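Local coordinates for protein beta-galactosidase (Geobacillus stearothermophilus, PDB 4OIF) that probably hydrolyses terminal non-reducing beta-D-galactose residues of beta-D-galactosides, as a zinc-binding, homotrimeric member of glycoside hydrolase family 42, at residues A[153-158]-A[250-255]; A[280-285]-A[319-324]; A[468-473]-A[494-499]; A[475-480]-A[500-505]. All coordinates share one frame; numbering follows the deposited sequence.

In the fold
Contacts 1 and 2 lie in the TIM-barrel catalytic domain, contacts 3 and 4 in the trimerisation domain. Along the chain, contact 1 closes before contact 2 opens, and both precede the other pair. The first two have centres about 11 Å apart and share one sheet, in which strands 252-259 and 282-284 are neighbours; together they bring the predicted proton donor and nucleophile into one site. Contacts 3 and 4, with centres about 15 Å apart, interleave: strands 470-473 and 496-500 pair in contact 3, and the loops that follow them meet in contact 4. About 29 Å separates the centres of contacts 2 and 3.

Contact 1: A[153-158]-A[250-255]; sequences WHVSNE and IPITTN
Trp153 pairs with Ile252 in parallel register, its N-H donating to Pro251 O and its carbonyl accepting from Thr253 N. Its indole carries CD1 to 3.3 Å from Ile250 CG2, while NE1 bonds to Thr247. His154 projects from the other face, beside Thr253; with CG anti to the backbone N (chi1 176°), the ring swings toward Asn255, CE1 lying 3.2 Å from Asn255 OD1 with ring and amide planes 60° apart. Val155 continues the ladder through N to Thr253 O, sets CG2 3.4 Å from Ile252 CG2, and offers its carbonyl to the hydroxyl of Thr254, OG1 to O 2.9 Å. Beyond the strand the chain turns, and Asn255 takes over the pairing with both ends of its amide. Its ND2 donates to Asn157 OD1 at 3.0 Å, coming from above that carbonyl plane, and its OD1 accepts the N-H of Glu158 at 3.2 Å, straight at the hydrogen (172°) but from above the Asn255 carbonyl plane. Asn157 is a predicted substrate ligand and Glu158 the predicted proton donor, consistent with a second-shell role for Asn255, holding the Asn157 side chain and the Glu158 backbone. An alanine at Asn255 would probably leave Asn157 OD1 and Glu158 N without these partners and the Asn157 amide freer to turn. A glycerol, probably from the crystallisation liquor, hydrogen-bonds to Asn157 and Glu158, consistent with a substrate pocket. Strands 83-87 and 282-284 flank the pair, helix 218-246 packs on Trp153, Val155 and Ile252, and strand 319-322 meets His154 and Thr253.

Contact 2: A[280-285]-A[319-324]; sequences VISWDA and LLMECT
Asp284 and Glu322 meet carboxylate on carboxylate, their planes 12° apart and stacked, with Asp284 OD2 3.0 Å from Glu322 OE1. These two acceptors are not hydrogen-bonded to each other, and each has another partner: Glu322 OE1 takes a hydrogen bond from Tyr286, and Asp284 OD2 a weak one from Asn255. Both side chains hold CG anti to the carbonyl carbon (Glu322 chi1 -62°), which brings the carboxylates alongside each other.

Behind them the backbone is bulged. Trp283 O accepts from both Met321 N, at 2.9 Å, and Glu322 N, at 3.3 Å, the two donors arriving from the same face of its plane. This beta bulge shifts the parallel register by one residue and pairs Asp284 with Glu322, putting both acids on one face of the sheet, after which Ala285 N bonds to Glu322 O at 2.8 Å. Upstream, Leu319 N reaches Ile281 O, and Val280 CG2 packs 3.7 Å from Leu319 CD1. Trp283 and Leu320 point to the other face; Ala285 CB sits above one face of the Trp283 ring, offset toward its rim, and 4.1 Å from Leu320 CD1. At the far end a water links Ala285 O to Thr324 N.

Strand 282-284, helix 296-312 and strand 319-322 form a beta-alpha-beta unit of the TIM barrel, and Glu322 is the predicted nucleophile, as expected at the C-terminal end of the barrel strands, where the active sites of this fold lie.

Contact 3: A[468-473]-A[494-499]; sequences YKLLIA and GGTLVM
Leu471 and Leu497 stand side by side on adjoining parallel strands of a beta-alpha-beta unit, strand 470-473, helix 481-492 and strand 496-500, in the trimerisation domain. Their side chains point the same way, Leu497 CD1 lying 4.0 Å from Leu471 CG. The same methyl approaches the backbone, 3.3 Å from Leu471 O, because Leu497 holds CG anti to its backbone N (chi1 172°), which carries the branch toward the partner strand. Ala473 and Met499 occupy this face too; the Met499 chain bends at chi3 and brings CE to 4.1 Å from Ala473 CB. Helix 481-492 covers the face, with Leu487 and Phe490 against Leu471 and Val491 against Leu497.

The other face is made by Leu470, Ile472, Thr496 and Val498. Leu470 CD1 rests against two residues of the partner strand, 3.7 Å from Thr496 CG2 and 4.1 Å from Val498 CG2. Helix 600-613 packs here through Leu610 and Tyr607, so this pair of strands has a helix on each face. Four backbone bonds zip the strands together: Thr496 N to Lys469 O, Leu471 N to Thr496 O, Val498 N to Leu471 O and Ala473 N to Val498 O. On its other edge strand 470-473 pairs with strand 413-416.

Just before strand 496-500, helix 481-492 ends in a Schellman motif with Gly494, at positive phi, as its C-prime residue. A water bridges the two segments here: it donates to Lys469 O and to Gly494 O, and accepts from the hydroxyl of Thr496 at 2.6 Å from OG1.

Contact 4: A[475-480]-A[500-505]; sequences MLYLVS and TYISGI
Met475 N donates to Thr500 OG1 at 2.9 Å, and this end of the contact is tightly knit by polar groups. Thr500 OG1 lies between its backbone N and carbonyl carbon (chi1 73°), placed both for that N-H and to donate to Tyr501 O, in the carbonyl plane and on a lone pair. Ser503 OG donates to Thr500 O and accepts a weak bond from Leu476 N. The Met475 and Tyr501 side chains meet obliquely at CE2 of the ring, a Met-aromatic contact with Met475 SD 4.9 Å from the Tyr501 ring centroid and Met475 CG 3.7 Å from Tyr501 CE2. An alanine at Thr500 would probably leave Met475 N without its acceptor and Tyr501 O without its donor. These are the loops that follow strands 470-473 and 496-500 of the trimerisation domain, and Leu476 sits at the centre of an inverse gamma turn. From there, Gly504 N reaches Leu476 O at 2.6 Å and Ile505 N reaches Tyr477 O at 2.8 Å. The other side is apolar, with Ile505 partly exposed: Tyr477 CD1 meets Ile505 CB at 3.7 Å, the side chains at about a right angle. Here Phe372 of a second subunit packs on Tyr477 and Ile505, and Lys371 of that subunit bonds the Tyr477 hydroxyl, which also meets Asp510 of the same chain.

Contact 1: A[153-158]-A[250-255]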
# COMPACT_ATOMS: atom_id res chain seq x y z
N TRP A 153 -32.55 -19.57 -17.94
CA TRP A 153 -32.51 -18.32 -17.21
C TRP A 153 -31.10 -18.09 -16.65
O TRP A 153 -30.47 -19.01 -16.12
CB TRP A 153 -33.53 -18.34 -16.07
CG TRP A 153 -34.96 -18.28 -16.52
CD1 TRP A 153 -35.85 -19.30 -16.55
CD2 TRP A 153 -35.66 -17.12 -16.98
NE1 TRP A 153 -37.07 -18.86 -17.01
CE2 TRP A 153 -36.97 -17.53 -17.28
CE3 TRP A 153 -35.31 -15.78 -17.17
CZ2 TRP A 153 -37.93 -16.64 -17.77
CZ3 TRP A 153 -36.25 -14.91 -17.65
CH2 TRP A 153 -37.55 -15.34 -17.94
N HIS A 154 -30.64 -16.85 -16.79
CA HIS A 154 -29.35 -16.39 -16.28
C HIS A 154 -29.67 -15.41 -15.14
O HIS A 154 -29.84 -14.22 -15.37
CB HIS A 154 -28.55 -15.76 -17.44
CG HIS A 154 -27.24 -15.14 -17.06
ND1 HIS A 154 -27.10 -14.18 -16.08
CD2 HIS A 154 -26.01 -15.27 -17.63
CE1 HIS A 154 -25.84 -13.78 -16.02
NE2 HIS A 154 -25.16 -14.42 -16.96
N VAL A 155 -29.81 -15.92 -13.93
CA VAL A 155 -30.36 -15.08 -12.87
C VAL A 155 -29.33 -14.13 -12.29
O VAL A 155 -28.32 -14.56 -11.70
CB VAL A 155 -30.98 -15.93 -11.76
CG1 VAL A 155 -31.61 -15.04 -10.69
CG2 VAL A 155 -32.03 -16.82 -12.35
N SER A 156 -29.61 -12.84 -12.46
CA SER A 156 -28.71 -11.75 -12.07
C SER A 156 -27.38 -11.87 -12.80
O SER A 156 -27.32 -12.39 -13.92
CB SER A 156 -28.47 -11.73 -10.56
OG SER A 156 -27.90 -10.50 -10.18
N ASN A 157 -26.32 -11.40 -12.15
CA ASN A 157 -24.99 -11.54 -12.71
C ASN A 157 -23.89 -11.46 -11.65
O ASN A 157 -23.82 -10.49 -10.89
CB ASN A 157 -24.75 -10.49 -13.78
CG ASN A 157 -23.52 -10.77 -14.59
OD1 ASN A 157 -23.55 -11.59 -15.52
ND2 ASN A 157 -22.42 -10.11 -14.24
N GLU A 158 -23.03 -12.49 -11.62
CA GLU A 158 -21.88 -12.57 -10.71
C GLU A 158 -22.19 -12.06 -9.30
O GLU A 158 -21.55 -11.12 -8.83
CB GLU A 158 -20.69 -11.79 -11.29
CG GLU A 158 -20.05 -12.46 -12.50
CD GLU A 158 -18.69 -11.90 -12.88
OE1 GLU A 158 -18.47 -10.67 -12.73
OE2 GLU A 158 -17.84 -12.70 -13.34
N ILE A 250 -37.90 -24.46 -17.74
CA ILE A 250 -36.72 -23.71 -18.14
C ILE A 250 -35.64 -23.76 -17.06
O ILE A 250 -35.86 -23.29 -15.94
CB ILE A 250 -37.05 -22.25 -18.47
CG1 ILE A 250 -38.18 -22.19 -19.50
CG2 ILE A 250 -35.81 -21.55 -19.03
CD1 ILE A 250 -37.77 -22.71 -20.87
N PRO A 251 -34.48 -24.34 -17.38
CA PRO A 251 -33.43 -24.47 -16.37
C PRO A 251 -32.89 -23.11 -15.92
O PRO A 251 -32.81 -22.17 -16.69
CB PRO A 251 -32.35 -25.30 -17.08
CG PRO A 251 -32.57 -25.04 -18.53
CD PRO A 251 -34.05 -24.84 -18.70
N ILE A 252 -32.54 -23.02 -14.65
CA ILE A 252 -32.07 -21.78 -14.06
C ILE A 252 -30.61 -21.91 -13.65
O ILE A 252 -30.23 -22.88 -12.98
CB ILE A 252 -32.90 -21.41 -12.82
CG1 ILE A 252 -34.35 -21.10 -13.22
CG2 ILE A 252 -32.24 -20.25 -12.06
CD1 ILE A 252 -35.34 -20.98 -12.03
N THR A 253 -29.78 -20.94 -14.05
CA THR A 253 -28.41 -20.88 -13.52
C THR A 253 -28.05 -19.48 -13.10
O THR A 253 -28.78 -18.53 -13.38
CB THR A 253 -27.37 -21.37 -14.53
OG1 THR A 253 -26.11 -21.56 -13.87
CG2 THR A 253 -27.20 -20.36 -15.66
N THR A 254 -26.91 -19.36 -12.42
CA THR A 254 -26.28 -18.06 -12.20
C THR A 254 -24.76 -18.21 -12.39
O THR A 254 -24.21 -19.27 -12.08
CB THR A 254 -26.63 -17.48 -10.79
OG1 THR A 254 -26.09 -16.16 -10.66
CG2 THR A 254 -26.09 -18.36 -9.67
N ASN A 255 -24.09 -17.19 -12.93
CA ASN A 255 -22.68 -17.39 -13.26
C ASN A 255 -21.72 -17.19 -12.08
O ASN A 255 -21.77 -16.18 -11.37
CB ASN A 255 -22.26 -16.51 -14.46
CG ASN A 255 -22.77 -15.07 -14.39
OD1 ASN A 255 -23.77 -14.75 -13.72
ND2 ASN A 255 -22.10 -14.19 -15.13

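Contact 2: A[280-285]-A[319-324]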
# COMPACT_ATOMS: atom_id res chain seq x y z
N VAL A 280 -28.25 -25.87 -13.07
CA VAL A 280 -26.99 -26.12 -13.76
C VAL A 280 -25.95 -25.08 -13.31
O VAL A 280 -26.28 -23.92 -13.05
CB VAL A 280 -27.19 -26.12 -15.32
CG1 VAL A 280 -27.83 -24.83 -15.78
CG2 VAL A 280 -25.88 -26.38 -16.06
N ILE A 281 -24.71 -25.54 -13.17
CA ILE A 281 -23.60 -24.69 -12.78
C ILE A 281 -22.97 -24.05 -14.01
O ILE A 281 -22.78 -24.71 -15.03
CB ILE A 281 -22.50 -25.46 -12.01
CG1 ILE A 281 -23.09 -26.15 -10.78
CG2 ILE A 281 -21.36 -24.51 -11.62
CD1 ILE A 281 -23.91 -25.23 -9.87
N SER A 282 -22.66 -22.77 -13.91
CA SER A 282 -22.02 -22.08 -15.01
C SER A 282 -21.01 -21.12 -14.45
O SER A 282 -21.19 -20.65 -13.33
CB SER A 282 -23.04 -21.34 -15.88
OG SER A 282 -23.45 -20.14 -15.26
N TRP A 283 -19.94 -20.84 -15.19
CA TRP A 283 -18.96 -19.89 -14.65
C TRP A 283 -18.14 -19.10 -15.67
O TRP A 283 -18.19 -19.34 -16.87
CB TRP A 283 -18.03 -20.61 -13.67
CG TRP A 283 -16.91 -21.44 -14.26
CD1 TRP A 283 -17.02 -22.64 -14.92
CD2 TRP A 283 -15.51 -21.16 -14.19
NE1 TRP A 283 -15.77 -23.11 -15.27
CE2 TRP A 283 -14.83 -22.21 -14.83
CE3 TRP A 283 -14.76 -20.11 -13.64
CZ2 TRP A 283 -13.44 -22.24 -14.94
CZ3 TRP A 283 -13.38 -20.14 -13.76
CH2 TRP A 283 -12.74 -21.20 -14.40
N ASP A 284 -17.39 -18.13 -15.15
CA ASP A 284 -16.69 -17.14 -15.97
C ASP A 284 -15.19 -17.25 -15.83
O ASP A 284 -14.65 -16.96 -14.76
CB ASP A 284 -17.13 -15.74 -15.58
CG ASP A 284 -18.63 -15.60 -15.53
OD1 ASP A 284 -19.31 -16.38 -16.23
OD2 ASP A 284 -19.11 -14.72 -14.78
N ALA A 285 -14.52 -17.66 -16.90
CA ALA A 285 -13.10 -17.92 -16.84
C ALA A 285 -12.29 -16.82 -17.53
O ALA A 285 -12.49 -16.54 -18.71
CB ALA A 285 -12.78 -19.26 -17.47
N LEU A 319 -21.73 -25.33 -17.59
CA LEU A 319 -21.75 -24.44 -18.73
C LEU A 319 -20.76 -23.29 -18.53
O LEU A 319 -20.86 -22.52 -17.59
CB LEU A 319 -23.17 -23.91 -18.97
CG LEU A 319 -24.21 -24.97 -19.39
CD1 LEU A 319 -25.64 -24.48 -19.24
CD2 LEU A 319 -23.97 -25.49 -20.81
N LEU A 320 -19.77 -23.21 -19.42
CA LEU A 320 -18.93 -22.03 -19.45
C LEU A 320 -19.81 -20.88 -19.91
O LEU A 320 -20.29 -20.88 -21.04
CB LEU A 320 -17.75 -22.22 -20.39
CG LEU A 320 -16.82 -21.01 -20.46
CD1 LEU A 320 -16.23 -20.74 -19.09
CD2 LEU A 320 -15.71 -21.23 -21.49
N MET A 321 -20.06 -19.93 -19.01
CA MET A 321 -20.94 -18.81 -19.32
C MET A 321 -20.14 -17.65 -19.92
O MET A 321 -20.62 -16.93 -20.82
CB MET A 321 -21.70 -18.34 -18.07
CG MET A 321 -22.75 -17.26 -18.33
SD MET A 321 -24.16 -17.84 -19.30
CE MET A 321 -24.74 -19.16 -18.26
N GLU A 322 -18.92 -17.47 -19.43
CA GLU A 322 -18.07 -16.41 -19.95
C GLU A 322 -16.62 -16.85 -20.09
O GLU A 322 -16.09 -17.61 -19.26
CB GLU A 322 -18.14 -15.17 -19.05
CG GLU A 322 -19.51 -14.52 -18.94
CD GLU A 322 -19.55 -13.46 -17.84
OE1 GLU A 322 -18.47 -13.22 -17.25
OE2 GLU A 322 -20.63 -12.89 -17.57
N CYS A 323 -15.99 -16.38 -21.16
CA CYS A 323 -14.54 -16.31 -21.30
C CYS A 323 -14.29 -15.25 -22.37
O CYS A 323 -15.24 -14.81 -23.02
CB CYS A 323 -13.92 -17.66 -21.67
SG CYS A 323 -14.34 -18.32 -23.31
N THR A 324 -13.05 -14.81 -22.53
CA THR A 324 -12.76 -13.83 -23.58
C THR A 324 -12.12 -14.53 -24.77
O THR A 324 -11.27 -15.41 -24.59
CB THR A 324 -11.86 -12.64 -23.07
OG1 THR A 324 -11.52 -11.76 -24.16
CG2 THR A 324 -10.59 -13.13 -22.43
O HOH W 1 -10.99 -16.18 -20.98

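Contact 3: A[468-473]-A[494-499]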
# COMPACT_ATOMS: atom_id res chain seq x y z
N TYR A 468 -15.18 -42.85 -4.26
CA TYR A 468 -13.79 -42.68 -4.69
C TYR A 468 -12.85 -43.68 -4.04
O TYR A 468 -13.10 -44.15 -2.93
CB TYR A 468 -13.32 -41.24 -4.41
CG TYR A 468 -14.24 -40.21 -5.01
CD1 TYR A 468 -14.11 -39.82 -6.33
CD2 TYR A 468 -15.26 -39.66 -4.26
CE1 TYR A 468 -14.97 -38.90 -6.89
CE2 TYR A 468 -16.13 -38.73 -4.81
CZ TYR A 468 -15.97 -38.36 -6.12
OH TYR A 468 -16.85 -37.44 -6.65
N LYS A 469 -11.77 -44.00 -4.74
CA LYS A 469 -10.72 -44.87 -4.20
C LYS A 469 -9.77 -44.07 -3.34
O LYS A 469 -9.27 -44.53 -2.32
CB LYS A 469 -9.91 -45.53 -5.32
CG LYS A 469 -10.63 -46.55 -6.19
CD LYS A 469 -9.61 -47.12 -7.17
CE LYS A 469 -10.14 -48.30 -7.96
NZ LYS A 469 -9.16 -48.60 -9.05
N LEU A 470 -9.51 -42.85 -3.79
CA LEU A 470 -8.52 -41.99 -3.21
C LEU A 470 -9.14 -40.64 -2.95
O LEU A 470 -9.63 -40.00 -3.88
CB LEU A 470 -7.31 -41.87 -4.13
CG LEU A 470 -6.23 -40.88 -3.69
CD1 LEU A 470 -5.67 -41.22 -2.32
CD2 LEU A 470 -5.11 -40.83 -4.72
N LEU A 471 -9.15 -40.25 -1.68
CA LEU A 471 -9.64 -38.95 -1.24
C LEU A 471 -8.49 -38.14 -0.63
O LEU A 471 -7.85 -38.56 0.34
CB LEU A 471 -10.78 -39.10 -0.24
CG LEU A 471 -11.31 -37.76 0.30
CD1 LEU A 471 -11.76 -36.87 -0.85
CD2 LEU A 471 -12.44 -37.97 1.28
N ILE A 472 -8.25 -36.97 -1.20
CA ILE A 472 -7.18 -36.08 -0.79
C ILE A 472 -7.75 -34.83 -0.14
O ILE A 472 -8.40 -34.02 -0.79
CB ILE A 472 -6.30 -35.71 -2.01
CG1 ILE A 472 -5.66 -36.98 -2.60
CG2 ILE A 472 -5.23 -34.67 -1.65
CD1 ILE A 472 -5.01 -36.78 -3.95
N ALA A 473 -7.52 -34.67 1.16
CA ALA A 473 -8.06 -33.53 1.92
C ALA A 473 -6.95 -32.74 2.61
O ALA A 473 -6.73 -32.90 3.81
CB ALA A 473 -9.07 -34.01 2.94
N GLY A 494 -12.63 -49.19 3.09
CA GLY A 494 -11.70 -49.43 2.00
C GLY A 494 -11.12 -48.19 1.34
O GLY A 494 -10.24 -48.30 0.48
N GLY A 495 -11.61 -47.02 1.73
CA GLY A 495 -11.11 -45.76 1.22
C GLY A 495 -9.65 -45.52 1.57
O GLY A 495 -9.17 -45.94 2.62
N THR A 496 -8.94 -44.86 0.66
CA THR A 496 -7.59 -44.39 0.90
C THR A 496 -7.63 -42.86 1.05
O THR A 496 -8.00 -42.15 0.12
CB THR A 496 -6.64 -44.79 -0.23
OG1 THR A 496 -6.46 -46.21 -0.22
CG2 THR A 496 -5.29 -44.13 -0.06
N LEU A 497 -7.25 -42.36 2.21
CA LEU A 497 -7.37 -40.96 2.55
C LEU A 497 -6.00 -40.35 2.77
O LEU A 497 -5.18 -40.96 3.44
CB LEU A 497 -8.23 -40.79 3.79
CG LEU A 497 -8.33 -39.40 4.41
CD1 LEU A 497 -9.00 -38.39 3.47
CD2 LEU A 497 -9.08 -39.48 5.71
N VAL A 498 -5.76 -39.17 2.22
CA VAL A 498 -4.51 -38.43 2.43
C VAL A 498 -4.78 -37.06 3.05
O VAL A 498 -5.54 -36.26 2.49
CB VAL A 498 -3.72 -38.23 1.12
CG1 VAL A 498 -2.49 -37.38 1.37
CG2 VAL A 498 -3.31 -39.57 0.53
N MET A 499 -4.19 -36.80 4.20
CA MET A 499 -4.28 -35.47 4.81
C MET A 499 -2.89 -34.92 5.08
O MET A 499 -1.88 -35.62 4.91
CB MET A 499 -5.10 -35.50 6.10
CG MET A 499 -6.59 -35.58 5.84
SD MET A 499 -7.56 -35.55 7.35
CE MET A 499 -8.71 -34.24 7.02
O HOH W 2 -8.54 -47.12 -1.55

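Contact 4: A[475-480]-A[500-505]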
# COMPACT_ATOMS: atom_id res chain seq x y z
N MET A 475 -4.80 -29.64 4.34
CA MET A 475 -5.04 -28.45 5.17
C MET A 475 -6.51 -28.27 5.53
O MET A 475 -7.08 -27.19 5.34
CB MET A 475 -4.54 -27.20 4.46
CG MET A 475 -3.08 -27.25 4.10
SD MET A 475 -2.54 -25.72 3.31
CE MET A 475 -2.69 -24.62 4.71
N LEU A 476 -7.14 -29.34 6.01
CA LEU A 476 -8.53 -29.28 6.40
C LEU A 476 -8.60 -28.77 7.83
O LEU A 476 -9.09 -29.47 8.72
CB LEU A 476 -9.20 -30.64 6.27
CG LEU A 476 -10.73 -30.60 6.33
CD1 LEU A 476 -11.30 -29.75 5.21
CD2 LEU A 476 -11.30 -32.01 6.29
N TYR A 477 -8.09 -27.55 8.02
CA TYR A 477 -7.96 -26.89 9.31
C TYR A 477 -9.26 -26.91 10.10
O TYR A 477 -9.28 -27.33 11.25
CB TYR A 477 -7.46 -25.46 9.07
CG TYR A 477 -7.71 -24.43 10.15
CD1 TYR A 477 -6.81 -24.26 11.19
CD2 TYR A 477 -8.81 -23.57 10.08
CE1 TYR A 477 -7.02 -23.29 12.17
CE2 TYR A 477 -9.03 -22.60 11.04
CZ TYR A 477 -8.13 -22.47 12.09
OH TYR A 477 -8.34 -21.52 13.06
N LEU A 478 -10.34 -26.48 9.47
CA LEU A 478 -11.66 -26.58 10.07
C LEU A 478 -12.38 -27.83 9.58
O LEU A 478 -12.47 -28.07 8.39
CB LEU A 478 -12.47 -25.33 9.72
CG LEU A 478 -13.92 -25.24 10.20
CD1 LEU A 478 -14.28 -23.79 10.49
CD2 LEU A 478 -14.89 -25.85 9.17
N VAL A 479 -12.93 -28.61 10.51
CA VAL A 479 -13.70 -29.80 10.16
C VAL A 479 -14.65 -30.18 11.31
O VAL A 479 -14.28 -30.15 12.47
CB VAL A 479 -12.77 -30.99 9.82
CG1 VAL A 479 -12.00 -31.46 11.05
CG2 VAL A 479 -13.56 -32.13 9.19
N SER A 480 -15.88 -30.54 10.98
CA SER A 480 -16.86 -30.88 12.00
C SER A 480 -16.69 -32.32 12.47
O SER A 480 -16.06 -33.13 11.80
CB SER A 480 -18.30 -30.68 11.48
OG SER A 480 -18.66 -31.65 10.51
N THR A 500 -2.85 -33.66 5.47
CA THR A 500 -1.57 -32.97 5.60
C THR A 500 -1.53 -32.12 6.83
O THR A 500 -2.49 -32.04 7.60
CB THR A 500 -1.29 -32.02 4.41
OG1 THR A 500 -2.14 -30.86 4.52
CG2 THR A 500 -1.51 -32.71 3.05
N TYR A 501 -0.39 -31.45 6.98
CA TYR A 501 -0.23 -30.38 7.94
C TYR A 501 -1.44 -29.45 7.98
O TYR A 501 -2.12 -29.24 6.97
CB TYR A 501 1.02 -29.59 7.59
CG TYR A 501 1.04 -29.10 6.16
CD1 TYR A 501 1.53 -29.91 5.14
CD2 TYR A 501 0.58 -27.82 5.83
CE1 TYR A 501 1.56 -29.46 3.82
CE2 TYR A 501 0.61 -27.36 4.52
CZ TYR A 501 1.09 -28.18 3.51
OH TYR A 501 1.12 -27.74 2.20
N ILE A 502 -1.69 -28.90 9.17
CA ILE A 502 -2.76 -27.94 9.43
C ILE A 502 -4.11 -28.46 8.97
O ILE A 502 -4.87 -27.78 8.28
CB ILE A 502 -2.44 -26.58 8.77
CG1 ILE A 502 -0.98 -26.21 9.07
CG2 ILE A 502 -3.31 -25.49 9.35
CD1 ILE A 502 -0.58 -24.86 8.59
N SER A 503 -4.42 -29.68 9.39
CA SER A 503 -5.71 -30.29 9.11
C SER A 503 -6.34 -30.69 10.42
O SER A 503 -5.67 -31.21 11.26
CB SER A 503 -5.55 -31.52 8.22
OG SER A 503 -4.85 -31.21 7.03
N GLY A 504 -7.63 -30.47 10.59
CA GLY A 504 -8.33 -30.95 11.77
C GLY A 504 -7.96 -30.25 13.06
O GLY A 504 -7.81 -30.87 14.11
N ILE A 505 -7.82 -28.93 13.00
CA ILE A 505 -7.35 -28.16 14.15
C ILE A 505 -8.51 -27.63 14.98
O ILE A 505 -8.43 -27.47 16.20
CB ILE A 505 -6.48 -27.01 13.67
CG1 ILE A 505 -5.34 -27.56 12.81
CG2 ILE A 505 -5.95 -26.19 14.83
CD1 ILE A 505 -4.50 -28.61 13.53